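Local coordinates for isoflavone reductase (Medicago sativa, PDB 2GAS), which catalyses the NADPH-dependent reduction of 2'-hydroxyisoflavones to chiral isoflavanones, giving the penultimate intermediate on the way to the phytoalexin medicarpin in alfalfa, at residues Thr1-Ile7 / Gly26-Leu32; Val19-Ile23 / Asn51-Val57; Lys106-Pro110 / Ala201-Thr207; Phe109-Leu115 / Thr148-His153. One frame throughout, in Å; residues are numbered along the deposited sequence.

From the N terminus, contact 1 (1-7 with 26-32) closes the first beta-alpha-beta unit, pairing strand 5-8 with strand 29-33. Contact 2 (19-23 with 51-57) starts inside that loop and ends beyond it, so the two cross; it joins helix 15-25 to the end of helix 42-54, and T29 OG1 and S22 OG connect the two contacts. Contacts 3 and 4 both start from strand 107-109 and share F109 and P110; the shorter loop, closed by contact 4 (109-115 with 148-153), lies within the longer one, which contact 3 (106-110 with 201-207) closes at the end of helix 191-202. N203 of contact 3 bonds back to N27 of contact 1.

Contact 1. Residues Thr1-Ile7 / Gly26-Leu32; sequences TENKILI and GNPTYAL
The Y30 ring and the K4 chain cross at a slant on one face of a parallel strand pair: K4 CB approaches ring atom CE1 obliquely, and K4 CD lies 3.6 Å from Y30 OH. K4 CG also meets P28 CB, the two side chains crossing at about a right angle. Beyond this crossing the lysine bends at chi3, and its NZ bonds to the backbone O of Q76. Farther along the same face, L6 CD1 packs on Y30 CB at 3.8 Å; with CG anti to the backbone N (chi1 172°), the leucine also extends this methyl to L32 CB.

At the start of the pair the carboxamide of N27 takes over from backbone pairing. Its ND2 gives N3 O a bond of 3.1 Å that is nearly straight (173° at the hydrogen) and lies in the amide plane, while I5 CD1 comes within 3.5 Å of the same ND2. ND2 also bonds N203 OD1. The register I5-T29, L6-Y30, I7-A31 rests on four backbone bonds, among them I5 N to P28 O, 3.1 Å, and Y30 N to I5 O, 2.8 Å.

This is the first beta-alpha-beta unit of the Rossmann-type fold. Helix 15-25 covers the I5, I7 and T29 side, whereas strands 79-82 and 58-61 flank the pair, bonding to strands 5-8 and 29-33 respectively.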
loop_
_atom_site.group_PDB
_atom_site.type_symbol
_atom_site.label_atom_id
_atom_site.label_comp_id
_atom_site.label_asym_id
_atom_site.label_seq_id
_atom_site.Cartn_x
_atom_site.Cartn_y
_atom_site.Cartn_z
ATOM N N THR A 1 2.521 -14.073 18.542
ATOM C CA THR A 1 3.294 -12.825 18.816
ATOM C C THR A 1 4.781 -13.108 19.017
ATOM O O THR A 1 5.544 -12.215 19.384
ATOM C CB THR A 1 2.763 -12.101 20.071
ATOM O OG1 THR A 1 2.825 -12.984 21.198
ATOM C CG2 THR A 1 1.325 -11.657 19.860
ATOM N N GLU A 2 5.188 -14.351 18.777
ATOM C CA GLU A 2 6.587 -14.741 18.927
ATOM C C GLU A 2 7.426 -14.224 17.758
ATOM O O GLU A 2 8.643 -14.069 17.875
ATOM C CB GLU A 2 6.711 -16.271 19.003
ATOM C CG GLU A 2 6.247 -16.890 20.317
ATOM C CD GLU A 2 6.420 -18.404 20.350
ATOM O OE1 GLU A 2 7.508 -18.892 19.974
ATOM O OE2 GLU A 2 5.473 -19.108 20.763
ATOM N N ASN A 3 6.772 -13.953 16.633
ATOM C CA ASN A 3 7.475 -13.472 15.447
ATOM C C ASN A 3 8.092 -12.091 15.622
ATOM O O ASN A 3 7.404 -11.131 15.976
ATOM C CB ASN A 3 6.534 -13.430 14.237
ATOM C CG ASN A 3 6.013 -14.796 13.851
ATOM O OD1 ASN A 3 6.784 -15.697 13.519
ATOM N ND2 ASN A 3 4.695 -14.957 13.887
ATOM N N LYS A 4 9.395 -12.001 15.370
ATOM C CA LYS A 4 10.109 -10.734 15.449
ATOM C C LYS A 4 9.962 -10.122 14.062
ATOM O O LYS A 4 10.372 -10.723 13.072
ATOM C CB LYS A 4 11.582 -10.977 15.783
ATOM C CG LYS A 4 11.789 -11.518 17.199
ATOM C CD LYS A 4 13.253 -11.824 17.485
ATOM C CE LYS A 4 13.763 -12.963 16.617
ATOM N NZ LYS A 4 15.167 -13.339 16.958
ATOM N N ILE A 5 9.368 -8.933 14.002
ATOM C CA ILE A 5 9.108 -8.254 12.736
ATOM C C ILE A 5 9.978 -7.018 12.496
ATOM O O ILE A 5 10.008 -6.094 13.313
ATOM C CB ILE A 5 7.612 -7.835 12.663
ATOM C CG1 ILE A 5 6.723 -9.068 12.849
ATOM C CG2 ILE A 5 7.305 -7.157 11.317
ATOM C CD1 ILE A 5 5.237 -8.767 12.891
ATOM N N LEU A 6 10.677 -7.011 11.360
ATOM C CA LEU A 6 11.542 -5.901 10.975
ATOM C C LEU A 6 10.877 -5.105 9.860
ATOM O O LEU A 6 10.488 -5.668 8.833
ATOM C CB LEU A 6 12.890 -6.425 10.470
ATOM C CG LEU A 6 13.831 -5.377 9.864
ATOM C CD1 LEU A 6 14.211 -4.342 10.918
ATOM C CD2 LEU A 6 15.076 -6.068 9.319
ATOM N N ILE A 7 10.763 -3.799 10.064
ATOM C CA ILE A 7 10.152 -2.924 9.074
ATOM C C ILE A 7 11.187 -2.035 8.402
ATOM O O ILE A 7 11.876 -1.256 9.066
ATOM C CB ILE A 7 9.081 -2.001 9.712
ATOM C CG1 ILE A 7 7.958 -2.843 10.323
ATOM C CG2 ILE A 7 8.543 -1.019 8.671
ATOM C CD1 ILE A 7 7.352 -3.828 9.363
ATOM N N GLY A 26 1.526 -6.726 19.696
ATOM C CA GLY A 26 2.398 -7.288 20.714
ATOM C C GLY A 26 3.648 -7.969 20.187
ATOM O O GLY A 26 4.379 -8.602 20.947
ATOM N N ASN A 27 3.906 -7.848 18.887
ATOM C CA ASN A 27 5.092 -8.467 18.308
ATOM C C ASN A 27 6.364 -7.721 18.656
ATOM O O ASN A 27 6.352 -6.499 18.803
ATOM C CB ASN A 27 5.039 -8.476 16.778
ATOM C CG ASN A 27 3.990 -9.395 16.231
ATOM O OD1 ASN A 27 2.805 -9.076 16.249
ATOM N ND2 ASN A 27 4.418 -10.547 15.732
ATOM N N PRO A 28 7.480 -8.453 18.818
ATOM C CA PRO A 28 8.728 -7.749 19.116
ATOM C C PRO A 28 8.906 -6.995 17.796
ATOM O O PRO A 28 8.906 -7.612 16.725
ATOM C CB PRO A 28 9.734 -8.883 19.267
ATOM C CG PRO A 28 8.903 -9.982 19.849
ATOM C CD PRO A 28 7.628 -9.906 19.026
ATOM N N THR A 29 9.041 -5.678 17.865
ATOM C CA THR A 29 9.134 -4.864 16.659
ATOM C C THR A 29 10.478 -4.186 16.465
ATOM O O THR A 29 11.006 -3.567 17.386
ATOM C CB THR A 29 7.999 -3.820 16.685
ATOM O OG1 THR A 29 6.757 -4.496 16.929
ATOM C CG2 THR A 29 7.905 -3.080 15.367
ATOM N N TYR A 30 11.019 -4.312 15.254
ATOM C CA TYR A 30 12.313 -3.742 14.896
ATOM C C TYR A 30 12.173 -2.815 13.692
ATOM O O TYR A 30 11.360 -3.067 12.807
ATOM C CB TYR A 30 13.298 -4.864 14.542
ATOM C CG TYR A 30 13.548 -5.868 15.645
ATOM C CD1 TYR A 30 12.546 -6.743 16.069
ATOM C CD2 TYR A 30 14.792 -5.943 16.267
ATOM C CE1 TYR A 30 12.780 -7.669 17.089
ATOM C CE2 TYR A 30 15.036 -6.860 17.286
ATOM C CZ TYR A 30 14.029 -7.717 17.694
ATOM O OH TYR A 30 14.269 -8.608 18.715
ATOM N N ALA A 31 12.959 -1.744 13.666
ATOM C CA ALA A 31 12.924 -0.803 12.550
ATOM C C ALA A 31 14.349 -0.543 12.068
ATOM O O ALA A 31 15.233 -0.259 12.873
ATOM C CB ALA A 31 12.268 0.510 12.981
ATOM N N LEU A 32 14.571 -0.659 10.763
ATOM C CA LEU A 32 15.900 -0.412 10.207
ATOM C C LEU A 32 16.049 1.081 9.969
ATOM O O LEU A 32 15.281 1.682 9.211
ATOM C CB LEU A 32 16.086 -1.154 8.883
ATOM C CG LEU A 32 17.519 -1.161 8.336
ATOM C CD1 LEU A 32 18.386 -2.096 9.180
ATOM C CD2 LEU A 32 17.504 -1.625 6.891
#

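Contact 2. Residues Val19-Ile23 / Asn51-Val57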
loop_
_atom_site.group_PDB
_atom_site.type_symbol
_atom_site.label_atom_id
_atom_site.label_comp_id
_atom_site.label_asym_id
_atom_site.label_seq_id
_atom_site.Cartn_x
_atom_site.Cartn_y
_atom_site.Cartn_z
ATOM N N VAL A 19 4.562 -0.225 11.686
ATOM C CA VAL A 19 5.314 -0.257 12.937
ATOM C C VAL A 19 4.325 -0.196 14.105
ATOM O O VAL A 19 4.392 -1.010 15.026
ATOM C CB VAL A 19 6.292 0.937 13.058
ATOM C CG1 VAL A 19 6.885 0.981 14.459
ATOM C CG2 VAL A 19 7.403 0.811 12.018
ATOM N N TRP A 20 3.397 0.753 14.061
ATOM C CA TRP A 20 2.427 0.874 15.146
ATOM C C TRP A 20 1.528 -0.358 15.292
ATOM O O TRP A 20 1.201 -0.763 16.406
ATOM C CB TRP A 20 1.573 2.136 14.972
ATOM C CG TRP A 20 2.348 3.408 15.222
ATOM C CD1 TRP A 20 3.296 3.611 16.185
ATOM C CD2 TRP A 20 2.220 4.649 14.521
ATOM N NE1 TRP A 20 3.767 4.900 16.127
ATOM C CE2 TRP A 20 3.122 5.561 15.115
ATOM C CE3 TRP A 20 1.427 5.084 13.445
ATOM C CZ2 TRP A 20 3.257 6.882 14.672
ATOM C CZ3 TRP A 20 1.563 6.399 13.004
ATOM C CH2 TRP A 20 2.472 7.283 13.618
ATOM N N ALA A 21 1.131 -0.962 14.175
ATOM C CA ALA A 21 0.275 -2.142 14.247
ATOM C C ALA A 21 1.047 -3.319 14.838
ATOM O O ALA A 21 0.485 -4.153 15.546
ATOM C CB ALA A 21 -0.260 -2.501 12.854
ATOM N N SER A 22 2.343 -3.384 14.551
ATOM C CA SER A 22 3.166 -4.467 15.067
ATOM C C SER A 22 3.244 -4.332 16.587
ATOM O O SER A 22 3.104 -5.317 17.312
ATOM C CB SER A 22 4.561 -4.415 14.442
ATOM O OG SER A 22 5.347 -5.522 14.856
ATOM N N ILE A 23 3.448 -3.107 17.061
ATOM C CA ILE A 23 3.515 -2.853 18.499
ATOM C C ILE A 23 2.173 -3.176 19.149
ATOM O O ILE A 23 2.122 -3.807 20.204
ATOM C CB ILE A 23 3.858 -1.373 18.801
ATOM C CG1 ILE A 23 5.332 -1.095 18.493
ATOM C CG2 ILE A 23 3.532 -1.040 20.256
ATOM C CD1 ILE A 23 6.314 -1.911 19.311
ATOM N N ASN A 51 9.016 8.357 19.128
ATOM C CA ASN A 51 7.785 7.661 19.455
ATOM C C ASN A 51 8.006 6.154 19.447
ATOM O O ASN A 51 7.591 5.452 20.370
ATOM C CB ASN A 51 6.676 8.039 18.465
ATOM C CG ASN A 51 5.398 7.263 18.707
ATOM O OD1 ASN A 51 5.218 6.166 18.186
ATOM N ND2 ASN A 51 4.510 7.822 19.522
ATOM N N TYR A 52 8.669 5.659 18.408
ATOM C CA TYR A 52 8.947 4.234 18.297
ATOM C C TYR A 52 9.725 3.731 19.509
ATOM O O TYR A 52 9.369 2.717 20.106
ATOM C CB TYR A 52 9.754 3.946 17.027
ATOM C CG TYR A 52 9.033 4.248 15.727
ATOM C CD1 TYR A 52 9.724 4.218 14.517
ATOM C CD2 TYR A 52 7.675 4.573 15.702
ATOM C CE1 TYR A 52 9.087 4.508 13.313
ATOM C CE2 TYR A 52 7.023 4.868 14.496
ATOM C CZ TYR A 52 7.744 4.836 13.306
ATOM O OH TYR A 52 7.131 5.172 12.113
ATOM N N GLN A 53 10.784 4.442 19.877
ATOM C CA GLN A 53 11.580 4.022 21.023
ATOM C C GLN A 53 10.783 4.042 22.325
ATOM O O GLN A 53 10.981 3.180 23.187
ATOM C CB GLN A 53 12.833 4.894 21.145
ATOM C CG GLN A 53 13.820 4.664 20.008
ATOM C CD GLN A 53 15.190 5.251 20.285
ATOM O OE1 GLN A 53 15.338 6.456 20.460
ATOM N NE2 GLN A 53 16.200 4.392 20.326
ATOM N N SER A 54 9.879 5.006 22.469
ATOM C CA SER A 54 9.068 5.089 23.681
ATOM C C SER A 54 8.100 3.911 23.765
ATOM O O SER A 54 7.601 3.588 24.845
ATOM C CB SER A 54 8.283 6.406 23.723
ATOM O OG SER A 54 7.219 6.415 22.784
ATOM N N LEU A 55 7.838 3.278 22.622
ATOM C CA LEU A 55 6.933 2.133 22.545
ATOM C C LEU A 55 7.647 0.787 22.609
ATOM O O LEU A 55 7.009 -0.266 22.581
ATOM C CB LEU A 55 6.116 2.191 21.251
ATOM C CG LEU A 55 5.123 3.341 21.095
ATOM C CD1 LEU A 55 4.520 3.299 19.696
ATOM C CD2 LEU A 55 4.038 3.236 22.164
ATOM N N GLY A 56 8.970 0.817 22.674
ATOM C CA GLY A 56 9.718 -0.422 22.744
ATOM C C GLY A 56 10.228 -0.940 21.412
ATOM O O GLY A 56 10.746 -2.052 21.339
ATOM N N VAL A 57 10.077 -0.153 20.353
ATOM C CA VAL A 57 10.584 -0.578 19.052
ATOM C C VAL A 57 12.100 -0.607 19.157
ATOM O O VAL A 57 12.706 0.313 19.711
ATOM C CB VAL A 57 10.189 0.407 17.924
ATOM C CG1 VAL A 57 10.850 -0.005 16.611
ATOM C CG2 VAL A 57 8.679 0.423 17.753
#
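W20 reaches across to N51, Y52 and L55 with the pyrrole side of its indole. From CB, on helix 15-25, CG is set anti to the carbonyl carbon and leads the indole toward the other helix. CD1 then meets L55 CD1 at the ring edge, 3.7 Å away. The next atom, NE1, donates to N51 OD1 at 2.8 Å with 159° at the hydrogen. The oxygen lies close to the indole plane, yet NE1 sits above the plane of the amide carbonyl, and the two flat groups stand 86° apart. NE1 also lies 3.6 Å from Y52 CE2, and CE2 of the indole is near the same carbon. Here the tyrosine turns its edge toward the face of the five-membered ring, an offset edge-to-face pair with planes at 79°. Farther out, CZ2 is still 4.1 Å from N51 OD1, and the indole pairs edge-to-face with H17 of its own helix.

V19 CG1 covers a face of the Y52 ring, 3.9 Å from its centroid, a CH-pi contact. The same methyl touches V57 CG2, which I23 CD1 meets at 3.7 Å.

Helix 15-25 thus packs beside the C-terminal end of helix 42-54, where G56 forms a Schellman motif. V19 rests on I7 of strand 5-8, and I23 and V57 on strand 29-33; Y52 OH bonds the backbone O of P10, in the loop that probably binds NADP(+).

Contact 3. Residues Lys106-Pro110 / Ala201-Thr207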
loop_
_atom_site.group_PDB
_atom_site.type_symbol
_atom_site.label_atom_id
_atom_site.label_comp_id
_atom_site.label_asym_id
_atom_site.label_seq_id
_atom_site.Cartn_x
_atom_site.Cartn_y
_atom_site.Cartn_z
ATOM N N LYS A 106 11.387 -16.210 7.829
ATOM C CA LYS A 106 10.179 -17.018 7.747
ATOM C C LYS A 106 9.127 -16.403 6.830
ATOM O O LYS A 106 8.211 -17.090 6.380
ATOM C CB LYS A 106 9.599 -17.229 9.148
ATOM C CG LYS A 106 10.573 -17.940 10.072
ATOM C CD LYS A 106 9.982 -18.189 11.450
ATOM C CE LYS A 106 11.020 -18.815 12.365
ATOM N NZ LYS A 106 10.510 -18.996 13.748
ATOM N N LYS A 107 9.258 -15.111 6.546
ATOM C CA LYS A 107 8.306 -14.456 5.653
ATOM C C LYS A 107 8.798 -13.085 5.226
ATOM O O LYS A 107 9.275 -12.310 6.046
ATOM C CB LYS A 107 6.930 -14.331 6.327
ATOM C CG LYS A 107 5.824 -13.886 5.377
ATOM C CD LYS A 107 4.486 -14.564 5.688
ATOM C CE LYS A 107 3.911 -14.084 7.008
ATOM N NZ LYS A 107 2.604 -14.737 7.325
ATOM N N PHE A 108 8.691 -12.802 3.932
ATOM C CA PHE A 108 9.108 -11.519 3.382
ATOM C C PHE A 108 7.941 -10.839 2.690
ATOM O O PHE A 108 7.258 -11.454 1.868
ATOM C CB PHE A 108 10.252 -11.708 2.375
ATOM C CG PHE A 108 10.627 -10.451 1.618
ATOM C CD1 PHE A 108 10.835 -9.247 2.286
ATOM C CD2 PHE A 108 10.813 -10.486 0.236
ATOM C CE1 PHE A 108 11.225 -8.101 1.586
ATOM C CE2 PHE A 108 11.204 -9.345 -0.464
ATOM C CZ PHE A 108 11.409 -8.159 0.205
ATOM N N PHE A 109 7.701 -9.580 3.057
ATOM C CA PHE A 109 6.654 -8.770 2.446
ATOM C C PHE A 109 7.337 -7.753 1.547
ATOM O O PHE A 109 7.927 -6.793 2.038
ATOM C CB PHE A 109 5.855 -7.965 3.483
ATOM C CG PHE A 109 4.819 -8.755 4.234
ATOM C CD1 PHE A 109 5.187 -9.661 5.221
ATOM C CD2 PHE A 109 3.460 -8.541 3.994
ATOM C CE1 PHE A 109 4.222 -10.342 5.967
ATOM C CE2 PHE A 109 2.480 -9.218 4.736
ATOM C CZ PHE A 109 2.861 -10.117 5.724
ATOM N N PRO A 110 7.293 -7.953 0.222
ATOM C CA PRO A 110 7.946 -6.951 -0.624
ATOM C C PRO A 110 7.110 -5.669 -0.687
ATOM O O PRO A 110 5.994 -5.616 -0.160
ATOM C CB PRO A 110 8.059 -7.657 -1.976
ATOM C CG PRO A 110 6.887 -8.598 -1.962
ATOM C CD PRO A 110 6.908 -9.141 -0.558
ATOM N N ALA A 201 -1.707 -10.447 8.686
ATOM C CA ALA A 201 -1.201 -11.369 7.678
ATOM C C ALA A 201 0.163 -11.921 8.096
ATOM O O ALA A 201 0.440 -13.107 7.925
ATOM C CB ALA A 201 -1.093 -10.655 6.316
ATOM N N ALA A 202 1.004 -11.059 8.661
ATOM C CA ALA A 202 2.338 -11.478 9.084
ATOM C C ALA A 202 2.273 -12.595 10.121
ATOM O O ALA A 202 3.060 -13.539 10.073
ATOM C CB ALA A 202 3.097 -10.285 9.647
ATOM N N ASN A 203 1.320 -12.487 11.043
ATOM C CA ASN A 203 1.150 -13.469 12.109
ATOM C C ASN A 203 0.276 -14.665 11.733
ATOM O O ASN A 203 0.074 -15.567 12.548
ATOM C CB ASN A 203 0.563 -12.793 13.355
ATOM C CG ASN A 203 1.538 -11.841 14.014
ATOM O OD1 ASN A 203 2.698 -12.186 14.235
ATOM N ND2 ASN A 203 1.072 -10.638 14.342
ATOM N N ASP A 204 -0.230 -14.669 10.505
ATOM C CA ASP A 204 -1.094 -15.743 10.023
ATOM C C ASP A 204 -0.328 -16.730 9.144
ATOM O O ASP A 204 0.042 -16.412 8.017
ATOM C CB ASP A 204 -2.265 -15.134 9.241
ATOM C CG ASP A 204 -3.179 -16.182 8.626
ATOM O OD1 ASP A 204 -3.092 -17.369 9.009
ATOM O OD2 ASP A 204 -4.000 -15.812 7.764
ATOM N N PRO A 205 -0.094 -17.951 9.644
ATOM C CA PRO A 205 0.636 -18.948 8.857
ATOM C C PRO A 205 -0.002 -19.263 7.508
ATOM O O PRO A 205 0.679 -19.710 6.586
ATOM C CB PRO A 205 0.667 -20.165 9.784
ATOM C CG PRO A 205 -0.601 -20.024 10.561
ATOM C CD PRO A 205 -0.625 -18.546 10.885
ATOM N N ASN A 206 -1.302 -19.013 7.390
ATOM C CA ASN A 206 -2.018 -19.295 6.153
ATOM C C ASN A 206 -1.668 -18.389 4.977
ATOM O O ASN A 206 -2.051 -18.681 3.845
ATOM C CB ASN A 206 -3.531 -19.245 6.389
ATOM C CG ASN A 206 -4.011 -20.343 7.326
ATOM O OD1 ASN A 206 -3.544 -21.480 7.256
ATOM N ND2 ASN A 206 -4.962 -20.010 8.191
ATOM N N THR A 207 -0.946 -17.299 5.228
ATOM C CA THR A 207 -0.584 -16.390 4.143
ATOM C C THR A 207 0.740 -16.752 3.484
ATOM O O THR A 207 1.247 -15.997 2.656
ATOM C CB THR A 207 -0.491 -14.924 4.623
ATOM O OG1 THR A 207 0.565 -14.803 5.580
ATOM C CG2 THR A 207 -1.804 -14.477 5.246
HETATM O O HOH W 1 2.385 -17.086 6.547
#
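K107 drives its ammonium into the turn that ends helix 191-202, where three protein oxygens accept from it. NZ bonds T207 OG1 at 2.7 Å, A201 O at 2.8 Å and A202 O at 3.0 Å. The A201 carbonyl is met with a tilt of 21° from its plane, but at A202 the nitrogen stands above the carbonyl plane. Water 1, doubtfully close to NZ, donates to D204 O, 2.8 Å from the water oxygen.

Next to the lysine, the F109 ring turns its edge to the same helix end. Its CZ lies 3.6 Å from A202 N, near the ring plane, and its CE1 touches A202 CB at 3.8 Å, while A201 CB packs against CZ.

The second shell holds these acceptors in place. A201 O also takes D204 N, and T207 N bonds D204 O, curling the chain round the ammonium; an Asx turn, with D204 OD1 accepting from N206 N, shapes the far side, and D204 OD2 is held by Y291 OH. On the lysine side, CG lies anti to the backbone N (chi1 -170°), and bends at chi2 and chi3 carry NZ to the carbonyl oxygens of A201 and A202. A methionine in place of K107 would probably leave A202 O and T207 OG1 without their charged donor and weaken the turn's hold on strand 107-109.

The acceptors are two carbonyls and a hydroxyl, with a water close by, and D204 OD1 is 6.5 Å from NZ. No salt bridge spans the two segments, and the buried charge is therefore probably stabilised by dipoles, including the carbonyl end of helix 191-202.

Contact 4. Residues Phe109-Leu115 / Thr148-His153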
loop_
_atom_site.group_PDB
_atom_site.type_symbol
_atom_site.label_atom_id
_atom_site.label_comp_id
_atom_site.label_asym_id
_atom_site.label_seq_id
_atom_site.Cartn_x
_atom_site.Cartn_y
_atom_site.Cartn_z
ATOM N N PHE A 109 7.701 -9.580 3.057
ATOM C CA PHE A 109 6.654 -8.770 2.446
ATOM C C PHE A 109 7.337 -7.753 1.547
ATOM O O PHE A 109 7.927 -6.793 2.038
ATOM C CB PHE A 109 5.855 -7.965 3.483
ATOM C CG PHE A 109 4.819 -8.755 4.234
ATOM C CD1 PHE A 109 5.187 -9.661 5.221
ATOM C CD2 PHE A 109 3.460 -8.541 3.994
ATOM C CE1 PHE A 109 4.222 -10.342 5.967
ATOM C CE2 PHE A 109 2.480 -9.218 4.736
ATOM C CZ PHE A 109 2.861 -10.117 5.724
ATOM N N PRO A 110 7.293 -7.953 0.222
ATOM C CA PRO A 110 7.946 -6.951 -0.624
ATOM C C PRO A 110 7.110 -5.669 -0.687
ATOM O O PRO A 110 5.994 -5.616 -0.160
ATOM C CB PRO A 110 8.059 -7.657 -1.976
ATOM C CG PRO A 110 6.887 -8.598 -1.962
ATOM C CD PRO A 110 6.908 -9.141 -0.558
ATOM N N SER A 111 7.656 -4.645 -1.338
ATOM C CA SER A 111 6.997 -3.349 -1.458
ATOM C C SER A 111 5.814 -3.383 -2.423
ATOM O O SER A 111 5.906 -2.940 -3.568
ATOM C CB SER A 111 8.020 -2.293 -1.901
ATOM O OG SER A 111 7.451 -0.998 -1.918
ATOM N N GLU A 112 4.698 -3.917 -1.938
ATOM C CA GLU A 112 3.480 -4.028 -2.723
ATOM C C GLU A 112 2.588 -2.871 -2.296
ATOM O O GLU A 112 2.776 -1.745 -2.746
ATOM C CB GLU A 112 2.818 -5.377 -2.438
ATOM C CG GLU A 112 3.600 -6.580 -2.989
ATOM C CD GLU A 112 3.331 -6.818 -4.462
ATOM O OE1 GLU A 112 2.246 -6.411 -4.931
ATOM O OE2 GLU A 112 4.187 -7.426 -5.147
ATOM N N PHE A 113 1.627 -3.155 -1.425
ATOM C CA PHE A 113 0.740 -2.125 -0.895
ATOM C C PHE A 113 -0.016 -1.307 -1.936
ATOM O O PHE A 113 -0.160 -0.084 -1.820
ATOM C CB PHE A 113 1.543 -1.210 0.043
ATOM C CG PHE A 113 2.237 -1.957 1.146
ATOM C CD1 PHE A 113 3.587 -2.293 1.040
ATOM C CD2 PHE A 113 1.518 -2.406 2.255
ATOM C CE1 PHE A 113 4.211 -3.069 2.013
ATOM C CE2 PHE A 113 2.138 -3.184 3.234
ATOM C CZ PHE A 113 3.488 -3.518 3.111
ATOM N N GLY A 114 -0.511 -2.006 -2.948
ATOM C CA GLY A 114 -1.282 -1.381 -4.004
ATOM C C GLY A 114 -2.163 -2.441 -4.628
ATOM O O GLY A 114 -2.641 -3.345 -3.944
ATOM N N LEU A 115 -2.389 -2.342 -5.929
ATOM C CA LEU A 115 -3.217 -3.334 -6.606
ATOM C C LEU A 115 -2.426 -4.632 -6.739
ATOM O O LEU A 115 -1.244 -4.686 -6.402
ATOM C CB LEU A 115 -3.621 -2.836 -8.001
ATOM C CG LEU A 115 -2.582 -2.942 -9.125
ATOM C CD1 LEU A 115 -3.205 -2.480 -10.428
ATOM C CD2 LEU A 115 -1.358 -2.105 -8.792
ATOM N N THR A 148 4.552 -12.971 1.135
ATOM C CA THR A 148 3.162 -12.537 1.234
ATOM C C THR A 148 3.113 -11.205 0.494
ATOM O O THR A 148 3.907 -10.302 0.773
ATOM C CB THR A 148 2.671 -12.328 2.677
ATOM O OG1 THR A 148 2.684 -13.579 3.376
ATOM C CG2 THR A 148 1.229 -11.788 2.665
ATOM N N TYR A 149 2.212 -11.104 -0.476
ATOM C CA TYR A 149 2.048 -9.880 -1.258
ATOM C C TYR A 149 0.814 -9.189 -0.702
ATOM O O TYR A 149 -0.295 -9.697 -0.837
ATOM C CB TYR A 149 1.831 -10.216 -2.734
ATOM C CG TYR A 149 2.929 -11.055 -3.349
ATOM C CD1 TYR A 149 2.633 -12.001 -4.325
ATOM C CD2 TYR A 149 4.264 -10.887 -2.971
ATOM C CE1 TYR A 149 3.642 -12.766 -4.916
ATOM C CE2 TYR A 149 5.276 -11.644 -3.557
ATOM C CZ TYR A 149 4.956 -12.577 -4.525
ATOM O OH TYR A 149 5.959 -13.322 -5.106
ATOM N N LEU A 150 1.012 -8.035 -0.073
ATOM C CA LEU A 150 -0.097 -7.303 0.537
ATOM C C LEU A 150 -0.686 -6.330 -0.482
ATOM O O LEU A 150 -0.127 -5.271 -0.746
ATOM C CB LEU A 150 0.402 -6.564 1.783
ATOM C CG LEU A 150 -0.591 -6.089 2.856
ATOM C CD1 LEU A 150 -1.566 -5.076 2.265
ATOM C CD2 LEU A 150 -1.339 -7.277 3.428
ATOM N N CYS A 151 -1.816 -6.713 -1.064
ATOM C CA CYS A 151 -2.483 -5.901 -2.075
ATOM C C CYS A 151 -3.653 -5.171 -1.425
ATOM O O CYS A 151 -4.769 -5.692 -1.355
ATOM C CB CYS A 151 -2.961 -6.808 -3.211
ATOM S SG CYS A 151 -1.623 -7.841 -3.884
ATOM N N CYS A 152 -3.381 -3.958 -0.951
ATOM C CA CYS A 152 -4.389 -3.155 -0.257
ATOM C C CYS A 152 -5.150 -2.190 -1.146
ATOM O O CYS A 152 -6.006 -1.444 -0.672
ATOM C CB CYS A 152 -3.733 -2.372 0.881
ATOM S SG CYS A 152 -2.438 -1.234 0.325
ATOM N N HIS A 153 -4.825 -2.187 -2.432
ATOM C CA HIS A 153 -5.489 -1.309 -3.376
ATOM C C HIS A 153 -5.409 0.184 -3.051
ATOM O O HIS A 153 -4.322 0.688 -2.778
ATOM C CB HIS A 153 -6.927 -1.796 -3.581
ATOM C CG HIS A 153 -6.992 -3.088 -4.334
ATOM N ND1 HIS A 153 -6.663 -3.179 -5.668
ATOM C CD2 HIS A 153 -7.212 -4.357 -3.915
ATOM C CE1 HIS A 153 -6.668 -4.447 -6.038
ATOM N NE2 HIS A 153 -6.997 -5.183 -4.992
HETATM O O HOH W 2 3.779 -7.434 0.409
#
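The loop leaving strand 107-109 runs along strand 148-151 in this Rossmann-type domain, and F109 opens the contact by laying one ring face on T148. T148 CB sits 3.9 Å from the ring centroid, offset toward the rim, a CH-pi contact; the threonine CG2, which lies anti to the backbone N, reaches F109 CE2 at 3.5 Å. L150 CB approaches the ring edge. Cutting F109 back to an alanine would probably leave T148 CB and CG2 facing a gap and deprive L150 of its neighbour at the ring edge.

P110 CG meets Y149 CD2 at the edge of the tyrosine ring, 3.6 Å apart. Beside it, water 2 bridges the diverging backbones, donating to P110 O and T148 O and accepting from L150 N. Farther on, direct bonds replace the water. F113 N donates to L150 O at 2.8 Å, nearly in line with the carbonyl although bent to 134° at the hydrogen, and F113 CE2 rests obliquely on L150 CG, 4.0 Å away. H153 N then bonds G114 O at 2.9 Å from well above the carbonyl plane, the same oxygen lying over a face of the imidazole.

E112 CG packs near Y149 CB, and its OE1 forms a salt bridge with R137, which probably binds NADP(+). The backbone O of E112 accepts from NZ of K133, the probable proton acceptor. Both partners come from helix 126-143, which borders this loop; helix 191-202 touches F109, F113 and L150, and strand 210-213 pairs with strand 148-151.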